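Local coordinates for protein S-adenosylmethionine:tRNA ribosyltransferase-isomerase (Thermotoga maritima, PDB 1VKY) that probably transfers and isomerises the ribose moiety of S-adenosylmethionine onto the modified base preQ1 in tRNA, giving epoxyqueuosine on the pathway to queuosine, at residues B[302-305]-B[309-312]; B[18-23]-B[335-340]; B[248-253]-B[295-300]; B[268-273]-B[277-282]. One frame throughout, in Å; residues are numbered along the deposited sequence.

Interaction 1 of 4, residues B[302-305]-B[309-312]; sequences NFHL and TLLM
His304 lays one face of its imidazole ring against Leu310 in the first turn of helix 309-318. The evidence for a CH-pi contact is direct: Leu310 CB stands 3.6 Å from the His304 ring centroid and 18° off the ring normal, displaced toward ND1, with Leu310 CB to His304 ND1 at 3.5 Å. Leu310 CD1 also approaches this ring atom, 3.7 Å from His304 ND1, and the two side chains cross at about a right angle. The histidine reaches the helix because its CG lies anti to the carbonyl carbon (chi1 -52°). The opposite face lies over the carbonyl oxygen of Asn302, which is close but badly angled for a hydrogen bond; NE2 is instead bonded to Thr301 OG1. Leu311 has CG anti to its backbone N (chi1 178°), and its CD2 branch comes to 3.9 Å from Leu305 O. That carbonyl is held by Ser308 OG, which also bonds Leu311 N. No hydrogen bond crosses directly between the segments. The contact thus folds the loop after strand 298-302 back on the start of helix 309-318, with Thr261 of helix 261-270 touching both His304 and Leu310, and helix 320-332 packing on Leu311 through Met324 and Tyr327.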
loop_
_atom_site.group_PDB
_atom_site.type_symbol
_atom_site.label_atom_id
_atom_site.label_comp_id
_atom_site.label_asym_id
_atom_site.label_seq_id
_atom_site.Cartn_x
_atom_site.Cartn_y
_atom_site.Cartn_z
ATOM N N ASN B 302 2.758 -14.417 0.217
ATOM C CA ASN B 302 3.724 -13.386 0.630
ATOM C C ASN B 302 4.493 -13.814 1.848
ATOM O O ASN B 302 4.279 -14.897 2.391
ATOM C CB ASN B 302 2.999 -12.043 0.876
ATOM C CG ASN B 302 2.365 -11.451 -0.405
ATOM O OD1 ASN B 302 2.827 -11.687 -1.525
ATOM N ND2 ASN B 302 1.296 -10.687 -0.218
ATOM N N PHE B 303 5.466 -12.979 2.227
ATOM C CA PHE B 303 6.179 -13.105 3.499
ATOM C C PHE B 303 5.390 -12.404 4.597
ATOM O O PHE B 303 5.128 -11.212 4.499
ATOM C CB PHE B 303 7.582 -12.539 3.364
ATOM C CG PHE B 303 8.516 -13.461 2.675
ATOM C CD1 PHE B 303 8.644 -13.450 1.335
ATOM C CD2 PHE B 303 9.241 -14.384 3.409
ATOM C CE1 PHE B 303 9.536 -14.316 0.703
ATOM C CE2 PHE B 303 10.091 -15.259 2.811
ATOM C CZ PHE B 303 10.253 -15.223 1.446
ATOM N N HIS B 304 5.008 -13.150 5.635
ATOM C CA HIS B 304 4.083 -12.649 6.640
ATOM C C HIS B 304 4.834 -12.142 7.854
ATOM O O HIS B 304 5.991 -12.427 8.019
ATOM C CB HIS B 304 3.069 -13.728 6.990
ATOM C CG HIS B 304 2.388 -14.314 5.773
ATOM N ND1 HIS B 304 1.527 -13.582 4.987
ATOM C CD2 HIS B 304 2.516 -15.520 5.164
ATOM C CE1 HIS B 304 1.121 -14.322 3.966
ATOM N NE2 HIS B 304 1.707 -15.503 4.051
ATOM N N LEU B 305 4.153 -11.389 8.713
ATOM C CA LEU B 305 4.807 -10.723 9.818
ATOM C C LEU B 305 4.995 -11.672 11.000
ATOM O O LEU B 305 4.210 -12.651 11.156
ATOM C CB LEU B 305 3.940 -9.504 10.209
ATOM C CG LEU B 305 3.690 -8.423 9.125
ATOM C CD1 LEU B 305 2.583 -7.441 9.535
ATOM C CD2 LEU B 305 4.999 -7.679 8.850
ATOM N N THR B 309 -1.175 -14.757 12.292
ATOM C CA THR B 309 -1.869 -16.002 12.002
ATOM C C THR B 309 -1.583 -16.498 10.598
ATOM O O THR B 309 -1.692 -17.691 10.348
ATOM C CB THR B 309 -3.375 -15.903 12.216
ATOM O OG1 THR B 309 -3.894 -14.849 11.394
ATOM C CG2 THR B 309 -3.705 -15.505 13.611
ATOM N N LEU B 310 -1.221 -15.612 9.663
ATOM C CA LEU B 310 -0.850 -16.071 8.319
ATOM C C LEU B 310 0.457 -16.870 8.336
ATOM O O LEU B 310 0.608 -17.828 7.613
ATOM C CB LEU B 310 -0.759 -14.900 7.330
ATOM C CG LEU B 310 -2.072 -14.103 7.182
ATOM C CD1 LEU B 310 -1.964 -13.057 6.097
ATOM C CD2 LEU B 310 -3.209 -15.039 6.843
ATOM N N LEU B 311 1.404 -16.445 9.149
ATOM C CA LEU B 311 2.644 -17.192 9.336
ATOM C C LEU B 311 2.353 -18.558 9.947
ATOM O O LEU B 311 2.932 -19.591 9.548
ATOM C CB LEU B 311 3.647 -16.378 10.213
ATOM C CG LEU B 311 4.955 -17.075 10.506
ATOM C CD1 LEU B 311 5.608 -17.601 9.216
ATOM C CD2 LEU B 311 5.879 -16.124 11.294
ATOM N N MET B 312 1.415 -18.612 10.877
ATOM C CA MET B 312 1.022 -19.904 11.458
ATOM C C MET B 312 0.425 -20.851 10.386
ATOM O O MET B 312 0.698 -22.047 10.381
ATOM C CB MET B 312 0.021 -19.722 12.593
ATOM C CG MET B 312 0.562 -18.954 13.814
ATOM S SD MET B 312 -0.824 -18.481 14.869
ATOM C CE MET B 312 0.090 -17.398 15.994
#

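Interaction 2 of 4, residues B[18-23]-B[335-340]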
loop_
_atom_site.group_PDB
_atom_site.type_symbol
_atom_site.label_atom_id
_atom_site.label_comp_id
_atom_site.label_asym_id
_atom_site.label_seq_id
_atom_site.Cartn_x
_atom_site.Cartn_y
_atom_site.Cartn_z
ATOM N N PHE B 18 6.312 -18.336 16.796
ATOM C CA PHE B 18 6.200 -17.707 15.463
ATOM C C PHE B 18 6.776 -16.292 15.405
ATOM O O PHE B 18 6.633 -15.548 14.434
ATOM C CB PHE B 18 4.737 -17.769 15.026
ATOM C CG PHE B 18 4.227 -19.171 14.937
ATOM C CD1 PHE B 18 3.530 -19.738 15.993
ATOM C CD2 PHE B 18 4.510 -19.955 13.825
ATOM C CE1 PHE B 18 3.079 -21.006 15.927
ATOM C CE2 PHE B 18 4.060 -21.245 13.770
ATOM C CZ PHE B 18 3.348 -21.770 14.825
ATOM N N ASP B 19 7.497 -15.931 16.453
ATOM C CA ASP B 19 8.171 -14.661 16.478
ATOM C C ASP B 19 9.468 -14.836 15.711
ATOM O O ASP B 19 10.040 -15.917 15.691
ATOM C CB ASP B 19 8.464 -14.275 17.923
ATOM C CG ASP B 19 8.607 -12.808 18.107
ATOM O OD1 ASP B 19 8.271 -12.015 17.189
ATOM O OD2 ASP B 19 9.047 -12.348 19.168
ATOM N N TYR B 20 9.920 -13.788 15.041
ATOM C CA TYR B 20 11.239 -13.786 14.440
ATOM C C TYR B 20 11.580 -12.322 14.300
ATOM O O TYR B 20 10.699 -11.493 14.400
ATOM C CB TYR B 20 11.253 -14.516 13.083
ATOM C CG TYR B 20 10.480 -13.821 11.985
ATOM C CD1 TYR B 20 11.126 -12.948 11.107
ATOM C CD2 TYR B 20 9.086 -14.053 11.803
ATOM C CE1 TYR B 20 10.415 -12.307 10.065
ATOM C CE2 TYR B 20 8.367 -13.408 10.753
ATOM C CZ TYR B 20 9.052 -12.521 9.925
ATOM O OH TYR B 20 8.427 -11.872 8.918
ATOM N N GLU B 21 12.849 -11.999 14.108
ATOM C CA GLU B 21 13.276 -10.614 14.107
ATOM C C GLU B 21 13.236 -10.097 12.700
ATOM O O GLU B 21 13.976 -10.572 11.856
ATOM C CB GLU B 21 14.711 -10.462 14.673
ATOM N N LEU B 22 12.354 -9.139 12.453
ATOM C CA LEU B 22 12.155 -8.561 11.119
ATOM C C LEU B 22 12.622 -7.089 11.141
ATOM O O LEU B 22 11.914 -6.251 11.726
ATOM C CB LEU B 22 10.670 -8.587 10.756
ATOM C CG LEU B 22 10.234 -7.963 9.427
ATOM C CD1 LEU B 22 11.141 -8.417 8.278
ATOM C CD2 LEU B 22 8.733 -8.228 9.099
ATOM N N PRO B 23 13.755 -6.764 10.508
ATOM C CA PRO B 23 14.172 -5.363 10.416
ATOM C C PRO B 23 13.072 -4.546 9.730
ATOM O O PRO B 23 12.606 -4.914 8.642
ATOM C CB PRO B 23 15.458 -5.412 9.578
ATOM C CG PRO B 23 15.934 -6.818 9.696
ATOM C CD PRO B 23 14.696 -7.644 9.801
ATOM N N TYR B 335 15.204 -10.003 1.722
ATOM C CA TYR B 335 13.938 -10.040 0.992
ATOM C C TYR B 335 13.052 -8.919 1.531
ATOM O O TYR B 335 13.192 -8.488 2.699
ATOM C CB TYR B 335 13.193 -11.380 1.205
ATOM C CG TYR B 335 13.623 -12.508 0.307
ATOM C CD1 TYR B 335 14.901 -13.041 0.383
ATOM C CD2 TYR B 335 12.731 -13.060 -0.632
ATOM C CE1 TYR B 335 15.294 -14.119 -0.453
ATOM C CE2 TYR B 335 13.107 -14.130 -1.456
ATOM C CZ TYR B 335 14.391 -14.651 -1.372
ATOM O OH TYR B 335 14.719 -15.733 -2.213
ATOM N N ARG B 336 12.074 -8.541 0.733
ATOM C CA ARG B 336 11.047 -7.622 1.181
ATOM C C ARG B 336 9.781 -8.363 1.596
ATOM O O ARG B 336 9.377 -9.360 0.945
ATOM C CB ARG B 336 10.720 -6.637 0.087
ATOM C CG ARG B 336 11.895 -5.760 -0.367
ATOM C CD ARG B 336 11.582 -5.012 -1.660
ATOM N NE ARG B 336 10.967 -5.926 -2.628
ATOM C CZ ARG B 336 9.750 -5.815 -3.180
ATOM N NH1 ARG B 336 8.939 -4.767 -2.919
ATOM N NH2 ARG B 336 9.351 -6.783 -4.025
ATOM N N PHE B 337 9.162 -7.848 2.664
ATOM C CA PHE B 337 8.087 -8.512 3.385
ATOM C C PHE B 337 6.766 -7.765 3.291
ATOM O O PHE B 337 6.701 -6.581 2.956
ATOM C CB PHE B 337 8.462 -8.660 4.851
ATOM C CG PHE B 337 9.526 -9.676 5.102
ATOM C CD1 PHE B 337 10.809 -9.470 4.669
ATOM C CD2 PHE B 337 9.255 -10.794 5.849
ATOM C CE1 PHE B 337 11.783 -10.388 4.911
ATOM C CE2 PHE B 337 10.245 -11.735 6.094
ATOM C CZ PHE B 337 11.493 -11.529 5.621
ATOM N N PHE B 338 5.713 -8.501 3.590
ATOM C CA PHE B 338 4.361 -7.992 3.672
ATOM C C PHE B 338 3.771 -7.797 2.301
ATOM O O PHE B 338 4.244 -8.368 1.322
ATOM C CB PHE B 338 4.320 -6.752 4.618
ATOM C CG PHE B 338 2.992 -6.467 5.224
ATOM C CD1 PHE B 338 2.263 -7.458 5.848
ATOM C CD2 PHE B 338 2.445 -5.200 5.147
ATOM C CE1 PHE B 338 1.038 -7.177 6.402
ATOM C CE2 PHE B 338 1.216 -4.922 5.712
ATOM C CZ PHE B 338 0.523 -5.893 6.335
ATOM N N SER B 339 2.637 -7.102 2.261
ATOM C CA SER B 339 1.769 -7.045 1.109
ATOM C C SER B 339 2.370 -6.616 -0.236
ATOM O O SER B 339 1.848 -7.029 -1.295
ATOM C CB SER B 339 0.572 -6.137 1.462
ATOM O OG SER B 339 -0.170 -6.735 2.541
ATOM N N PHE B 340 3.400 -5.770 -0.223
ATOM C CA PHE B 340 4.005 -5.254 -1.456
ATOM C C PHE B 340 5.389 -5.807 -1.664
ATOM O O PHE B 340 6.096 -5.377 -2.598
ATOM C CB PHE B 340 4.030 -3.707 -1.450
ATOM C CG PHE B 340 2.673 -3.137 -1.239
ATOM C CD1 PHE B 340 2.297 -2.646 0.000
ATOM C CD2 PHE B 340 1.704 -3.282 -2.231
ATOM C CE1 PHE B 340 0.993 -2.223 0.231
ATOM C CE2 PHE B 340 0.404 -2.851 -2.024
ATOM C CZ PHE B 340 0.043 -2.321 -0.783
#
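Leu22 and Phe337 mark the nearest backbone approach, with CA atoms 8.7 Å apart and no hydrogen bond between the two irregular segments, which makes this a contact of side chains. Leu22 CD1 sits almost centrally over one face of the Phe337 ring, 3.7 Å from its centroid and only 8° off the normal, a well-centred CH-pi contact. With CG anti to the backbone N (chi1 177°), Leu22 directs this methyl at the ring while CD2 reaches Phe337 CD2 less closely, at 4.2 Å. The pairing joins two loops far apart in sequence: one near the N-terminus, ahead of strand 39-44, the other between helix 320-332 and strand 343-346, which belongs to the large mixed sheet. Tyr20 meets the same phenylalanine obliquely. Its OH is 3.4 Å from Phe337 CD2, and its CE1 is 4.0 Å from Phe337 CE2, the two side chains running antiparallel as they pass, so that the phenol end makes the closest approach. The phenol oxygen has its polar partner elsewhere, in a hydrogen bond with His304 O, and the Tyr20 ring makes an edge-to-face contact with Tyr327. Ala330 and Val331 of helix 320-332 pack against Phe337, whose ring also meets Phe303.

Interaction 3 of 4, residues B[248-253]-B[295-300]; sequences ETRERG and LVDALV
A two-pronged salt bridge ties the C-terminal turn of helix 240-252 to the loop that leads into strand 298-302. Arg250 presents NH1 and NH2 end-on to Asp297, one nitrogen to each carboxylate oxygen. The two prongs are unequal. Arg250 NH1 donates to Asp297 OD2 at 2.8 Å in a nearly straight bond (173°); OD2 accepts through its syn lone pair and lies within the guanidinium plane of Arg250. Arg250 NH2 reaches Asp297 OD1 at 3.1 Å along a more bent path, and that oxygen is tilted from the guanidinium plane. This asymmetry agrees with the 42° between the guanidinium and carboxylate planes. Arg250 starts out past the strand segment rather than at it; the bend at chi2 (-99°) turns the chain so that its end comes in. NH2 also has a hydrogen bond to Lys294 O, whereas the 3.0 Å approach of Arg250 NH2 to Leu295 O is too poorly angled to count as one. On the acid side, OD2 receives a second hydrogen bond from Ile256 N, so the carboxylate joins the helix end to the neighbouring strand as well. Just beyond Arg250 the helix closes with a Schellman motif at Gly253, whose N bonds Arg250 O at 2.9 Å; the glycine has positive phi. The contact therefore lies where helix 240-252 turns into strand 256-259: Ile256 packs on both Arg250 and Leu295, strand 298-302 runs parallel beside it in the mixed sheet, and helix 261-270 packs on Leu295 through Ile270.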
loop_
_atom_site.group_PDB
_atom_site.type_symbol
_atom_site.label_atom_id
_atom_site.label_comp_id
_atom_site.label_asym_id
_atom_site.label_seq_id
_atom_site.Cartn_x
_atom_site.Cartn_y
_atom_site.Cartn_z
ATOM N N GLU B 248 -11.154 -32.481 -11.787
ATOM C CA GLU B 248 -10.377 -32.888 -12.985
ATOM C C GLU B 248 -8.853 -32.889 -12.788
ATOM O O GLU B 248 -8.135 -33.756 -13.314
ATOM C CB GLU B 248 -10.723 -31.974 -14.149
ATOM C CG GLU B 248 -12.125 -32.164 -14.702
ATOM C CD GLU B 248 -12.491 -31.097 -15.702
ATOM O OE1 GLU B 248 -11.772 -30.071 -15.803
ATOM O OE2 GLU B 248 -13.506 -31.289 -16.383
ATOM N N THR B 249 -8.356 -31.913 -12.042
ATOM C CA THR B 249 -6.929 -31.809 -11.773
ATOM C C THR B 249 -6.448 -32.990 -10.922
ATOM O O THR B 249 -5.452 -33.635 -11.231
ATOM C CB THR B 249 -6.661 -30.487 -11.046
ATOM O OG1 THR B 249 -7.091 -29.403 -11.867
ATOM C CG2 THR B 249 -5.174 -30.219 -10.936
ATOM N N ARG B 250 -7.207 -33.287 -9.884
ATOM C CA ARG B 250 -6.989 -34.460 -9.044
ATOM C C ARG B 250 -7.029 -35.762 -9.862
ATOM O O ARG B 250 -6.135 -36.598 -9.756
ATOM C CB ARG B 250 -8.055 -34.514 -7.963
ATOM C CG ARG B 250 -7.748 -33.703 -6.715
ATOM C CD ARG B 250 -7.189 -34.574 -5.571
ATOM N NE ARG B 250 -6.708 -33.789 -4.428
ATOM C CZ ARG B 250 -5.645 -33.000 -4.483
ATOM N NH1 ARG B 250 -4.960 -32.875 -5.613
ATOM N NH2 ARG B 250 -5.272 -32.339 -3.423
ATOM N N GLU B 251 -8.064 -35.921 -10.674
ATOM C CA GLU B 251 -8.170 -37.086 -11.564
ATOM C C GLU B 251 -6.966 -37.234 -12.475
ATOM O O GLU B 251 -6.491 -38.335 -12.672
ATOM C CB GLU B 251 -9.448 -37.013 -12.390
ATOM C CG GLU B 251 -10.677 -37.212 -11.527
ATOM C CD GLU B 251 -12.004 -36.991 -12.247
ATOM O OE1 GLU B 251 -13.054 -37.243 -11.588
ATOM O OE2 GLU B 251 -11.999 -36.557 -13.434
ATOM N N ARG B 252 -6.463 -36.135 -13.027
ATOM C CA ARG B 252 -5.266 -36.173 -13.885
ATOM C C ARG B 252 -4.000 -36.461 -13.124
ATOM O O ARG B 252 -2.967 -36.713 -13.730
ATOM C CB ARG B 252 -5.056 -34.837 -14.587
ATOM C CG ARG B 252 -6.005 -34.581 -15.696
ATOM C CD ARG B 252 -5.579 -33.419 -16.556
ATOM N NE ARG B 252 -5.309 -32.177 -15.819
ATOM C CZ ARG B 252 -6.245 -31.306 -15.463
ATOM N NH1 ARG B 252 -7.524 -31.541 -15.696
ATOM N NH2 ARG B 252 -5.909 -30.200 -14.830
ATOM N N GLY B 253 -4.046 -36.348 -11.799
ATOM C CA GLY B 253 -2.857 -36.503 -10.994
ATOM C C GLY B 253 -1.978 -35.257 -10.986
ATOM O O GLY B 253 -0.842 -35.325 -10.532
ATOM N N LEU B 295 -6.801 -30.426 -0.086
ATOM C CA LEU B 295 -6.998 -29.980 -1.467
ATOM C C LEU B 295 -5.794 -29.233 -2.027
ATOM O O LEU B 295 -5.473 -29.319 -3.220
ATOM C CB LEU B 295 -8.246 -29.102 -1.613
ATOM C CG LEU B 295 -9.557 -29.728 -2.037
ATOM C CD1 LEU B 295 -10.610 -28.704 -2.223
ATOM C CD2 LEU B 295 -9.444 -30.625 -3.304
ATOM N N VAL B 296 -5.048 -28.583 -1.184
ATOM C CA VAL B 296 -3.951 -27.738 -1.684
ATOM C C VAL B 296 -2.625 -28.509 -1.778
ATOM O O VAL B 296 -2.118 -28.973 -0.756
ATOM C CB VAL B 296 -3.795 -26.546 -0.761
ATOM C CG1 VAL B 296 -2.627 -25.623 -1.249
ATOM C CG2 VAL B 296 -5.086 -25.771 -0.652
ATOM N N ASP B 297 -2.071 -28.638 -2.989
ATOM C CA ASP B 297 -0.795 -29.375 -3.197
ATOM C C ASP B 297 0.449 -28.497 -3.165
ATOM O O ASP B 297 1.569 -28.979 -2.942
ATOM C CB ASP B 297 -0.813 -30.132 -4.518
ATOM C CG ASP B 297 -2.024 -31.041 -4.637
ATOM O OD1 ASP B 297 -2.279 -31.810 -3.695
ATOM O OD2 ASP B 297 -2.802 -31.018 -5.614
ATOM N N ALA B 298 0.258 -27.212 -3.412
ATOM C CA ALA B 298 1.320 -26.220 -3.435
ATOM C C ALA B 298 0.744 -24.859 -3.143
ATOM O O ALA B 298 -0.449 -24.653 -3.264
ATOM C CB ALA B 298 2.024 -26.234 -4.764
ATOM N N LEU B 299 1.585 -23.901 -2.755
ATOM C CA LEU B 299 1.063 -22.625 -2.227
ATOM C C LEU B 299 1.979 -21.467 -2.659
ATOM O O LEU B 299 3.176 -21.559 -2.440
ATOM C CB LEU B 299 0.963 -22.672 -0.693
ATOM C CG LEU B 299 0.648 -21.332 0.049
ATOM C CD1 LEU B 299 -0.660 -20.794 -0.453
ATOM C CD2 LEU B 299 0.563 -21.475 1.495
ATOM N N VAL B 300 1.410 -20.441 -3.316
ATOM C CA VAL B 300 2.111 -19.137 -3.507
ATOM C C VAL B 300 1.546 -18.111 -2.521
ATOM O O VAL B 300 0.318 -17.901 -2.422
ATOM C CB VAL B 300 1.900 -18.598 -4.930
ATOM C CG1 VAL B 300 2.626 -17.302 -5.149
ATOM C CG2 VAL B 300 2.286 -19.629 -5.967
#

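Interaction 4 of 4, residues B[268-273]-B[277-282]; sequences ETIARL and EEYVGK
One water molecule is held by three groups, Tyr279 OH at 2.9 Å and two backbone carbonyls, of which Ile270 O lies 2.6 Å from the water oxygen and Leu273 O 2.7 Å. The two carbonyls belong to the ends of a type I beta turn running from Ile270 to Leu273, so the water ties the strand's phenol to the turn; the Tyr279 hydroxyl is also hydrogen-bonded with Gln276 N. Below the hydroxyl the ring rests on Ile270. Ile270 CB stands 4.0 Å from the centroid of the Tyr279 ring and 5° off the normal, a CH-pi contact over the ring centre, while Ile270 CG2 comes to 3.8 Å from Tyr279 CG. A chi1 of 71° puts Ile270 CG1 between the backbone N and carbonyl carbon; CD1 at its end passes near Tyr279 CE1, and the branches thus spread across one face. Leu273 CD1 adds an oblique contact, 4.1 Å from Tyr279 CD2. Within 268-273, Arg272 NH1 forms a salt bridge with Glu268 OE1 at 2.8 Å and also bonds the backbone oxygen of that glutamate. The whole is helix-on-sheet packing: the end of helix 261-270 lies on the face of the mixed sheet at its border strand 279-281, which pairs antiparallel with 234-238.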
loop_
_atom_site.group_PDB
_atom_site.type_symbol
_atom_site.label_atom_id
_atom_site.label_comp_id
_atom_site.label_asym_id
_atom_site.label_seq_id
_atom_site.Cartn_x
_atom_site.Cartn_y
_atom_site.Cartn_z
ATOM N N GLU B 268 -9.580 -25.570 1.921
ATOM C CA GLU B 268 -9.541 -26.525 3.049
ATOM C C GLU B 268 -10.844 -26.570 3.855
ATOM O O GLU B 268 -11.205 -27.600 4.448
ATOM C CB GLU B 268 -8.323 -26.247 3.938
ATOM C CG GLU B 268 -7.008 -26.520 3.230
ATOM C CD GLU B 268 -6.862 -27.946 2.701
ATOM O OE1 GLU B 268 -7.200 -28.898 3.446
ATOM O OE2 GLU B 268 -6.400 -28.138 1.557
ATOM N N THR B 269 -11.599 -25.485 3.835
ATOM C CA THR B 269 -12.945 -25.477 4.359
ATOM C C THR B 269 -13.889 -26.388 3.542
ATOM O O THR B 269 -14.588 -27.267 4.107
ATOM C CB THR B 269 -13.456 -24.033 4.376
ATOM O OG1 THR B 269 -12.679 -23.253 5.286
ATOM C CG2 THR B 269 -14.902 -23.962 4.854
ATOM N N ILE B 270 -13.924 -26.224 2.219
ATOM C CA ILE B 270 -14.846 -27.067 1.424
ATOM C C ILE B 270 -14.418 -28.522 1.350
ATOM O O ILE B 270 -15.260 -29.403 1.156
ATOM C CB ILE B 270 -15.118 -26.520 -0.033
ATOM C CG1 ILE B 270 -13.886 -26.677 -0.925
ATOM C CG2 ILE B 270 -15.595 -25.108 0.035
ATOM C CD1 ILE B 270 -14.147 -26.531 -2.354
ATOM N N ALA B 271 -13.123 -28.773 1.488
ATOM C CA ALA B 271 -12.601 -30.142 1.542
ATOM C C ALA B 271 -13.188 -30.899 2.739
ATOM O O ALA B 271 -13.154 -32.116 2.748
ATOM C CB ALA B 271 -11.072 -30.150 1.671
ATOM N N ARG B 272 -13.655 -30.186 3.767
ATOM C CA ARG B 272 -14.151 -30.821 4.979
ATOM C C ARG B 272 -15.685 -30.804 5.031
ATOM O O ARG B 272 -16.258 -31.084 6.068
ATOM C CB ARG B 272 -13.574 -30.124 6.209
ATOM C CG ARG B 272 -12.058 -30.421 6.362
ATOM C CD ARG B 272 -11.339 -29.541 7.274
ATOM N NE ARG B 272 -9.977 -30.065 7.502
ATOM C CZ ARG B 272 -8.967 -30.009 6.650
ATOM N NH1 ARG B 272 -9.100 -29.440 5.454
ATOM N NH2 ARG B 272 -7.796 -30.548 6.970
ATOM N N LEU B 273 -16.342 -30.484 3.918
ATOM C CA LEU B 273 -17.796 -30.456 3.885
ATOM C C LEU B 273 -18.257 -31.561 2.997
ATOM O O LEU B 273 -17.492 -32.091 2.201
ATOM C CB LEU B 273 -18.299 -29.146 3.292
ATOM C CG LEU B 273 -18.039 -27.888 4.096
ATOM C CD1 LEU B 273 -18.371 -26.659 3.253
ATOM C CD2 LEU B 273 -18.827 -27.911 5.387
ATOM N N GLU B 277 -21.868 -29.379 -5.763
ATOM C CA GLU B 277 -21.468 -28.871 -7.088
ATOM C C GLU B 277 -20.900 -27.471 -7.066
ATOM O O GLU B 277 -20.174 -27.067 -7.978
ATOM C CB GLU B 277 -22.662 -29.000 -8.039
ATOM C CG GLU B 277 -23.037 -30.471 -8.115
ATOM C CD GLU B 277 -23.339 -30.979 -9.516
ATOM O OE2 GLU B 277 -24.417 -30.669 -10.041
ATOM N N GLU B 278 -21.243 -26.734 -6.011
ATOM C CA GLU B 278 -20.851 -25.369 -5.819
ATOM C C GLU B 278 -21.023 -25.100 -4.348
ATOM O O GLU B 278 -21.837 -25.772 -3.685
ATOM C CB GLU B 278 -21.761 -24.423 -6.650
ATOM C CG GLU B 278 -23.231 -24.752 -6.442
ATOM C CD GLU B 278 -24.219 -23.899 -7.268
ATOM O OE1 GLU B 278 -23.772 -23.110 -8.114
ATOM O OE2 GLU B 278 -25.450 -24.017 -7.034
ATOM N N TYR B 279 -20.248 -24.148 -3.836
ATOM C CA TYR B 279 -20.286 -23.785 -2.426
ATOM C C TYR B 279 -20.318 -22.302 -2.188
ATOM O O TYR B 279 -19.569 -21.544 -2.804
ATOM C CB TYR B 279 -19.043 -24.333 -1.695
ATOM C CG TYR B 279 -18.814 -25.809 -1.795
ATOM C CD1 TYR B 279 -18.259 -26.351 -2.925
ATOM C CD2 TYR B 279 -19.132 -26.671 -0.733
ATOM C CE1 TYR B 279 -17.997 -27.680 -3.014
ATOM C CE2 TYR B 279 -18.869 -28.016 -0.818
ATOM C CZ TYR B 279 -18.307 -28.508 -1.968
ATOM O OH TYR B 279 -18.054 -29.830 -2.120
ATOM N N VAL B 280 -21.136 -21.886 -1.225
ATOM C CA VAL B 280 -21.099 -20.537 -0.701
ATOM C C VAL B 280 -21.256 -20.664 0.809
ATOM O O VAL B 280 -22.068 -21.454 1.265
ATOM C CB VAL B 280 -22.269 -19.664 -1.219
ATOM C CG1 VAL B 280 -22.276 -18.318 -0.529
ATOM C CG2 VAL B 280 -22.156 -19.441 -2.721
ATOM N N GLY B 281 -20.507 -19.901 1.571
ATOM C CA GLY B 281 -20.604 -19.987 3.026
ATOM C C GLY B 281 -19.647 -19.062 3.708
ATOM O O GLY B 281 -19.055 -18.191 3.093
ATOM N N LYS B 282 -19.513 -19.241 5.018
ATOM C CA LYS B 282 -18.585 -18.482 5.826
ATOM C C LYS B 282 -17.638 -19.502 6.366
ATOM O O LYS B 282 -18.041 -20.631 6.649
ATOM C CB LYS B 282 -19.299 -17.814 6.999
ATOM C CG LYS B 282 -20.143 -16.635 6.605
ATOM C CD LYS B 282 -20.862 -16.044 7.816
ATOM C CE LYS B 282 -20.779 -14.513 7.815
ATOM N NZ LYS B 282 -21.922 -13.896 8.590
HETATM O O HOH W 1 -16.544 -31.259 -0.151
#

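Interactions 1 and 2 form one packed region, their centres 8 Å apart: Tyr20 OH lies 2.7 Å from His304 O, Phe303 O is 2.9 Å from Phe338 N, and Phe303 CB packs on Phe337 CD2 at 3.5 Å. Interactions 3 and 4, with centres 16 Å apart, meet through Glu268, whose OE2 is 2.8 Å from Leu295 N. Strand 298-302 connects the two pairs, since interactions 1 and 3 adjoin in sequence although their centres are 22 Å apart. Interactions 2 and 4 lie on opposite sides of the chain's centre. An unidentified ligand about 4 Å from the Leu310 side chain of interaction 1 probably comes from the crystallisation liquor, though such molecules often mark pockets.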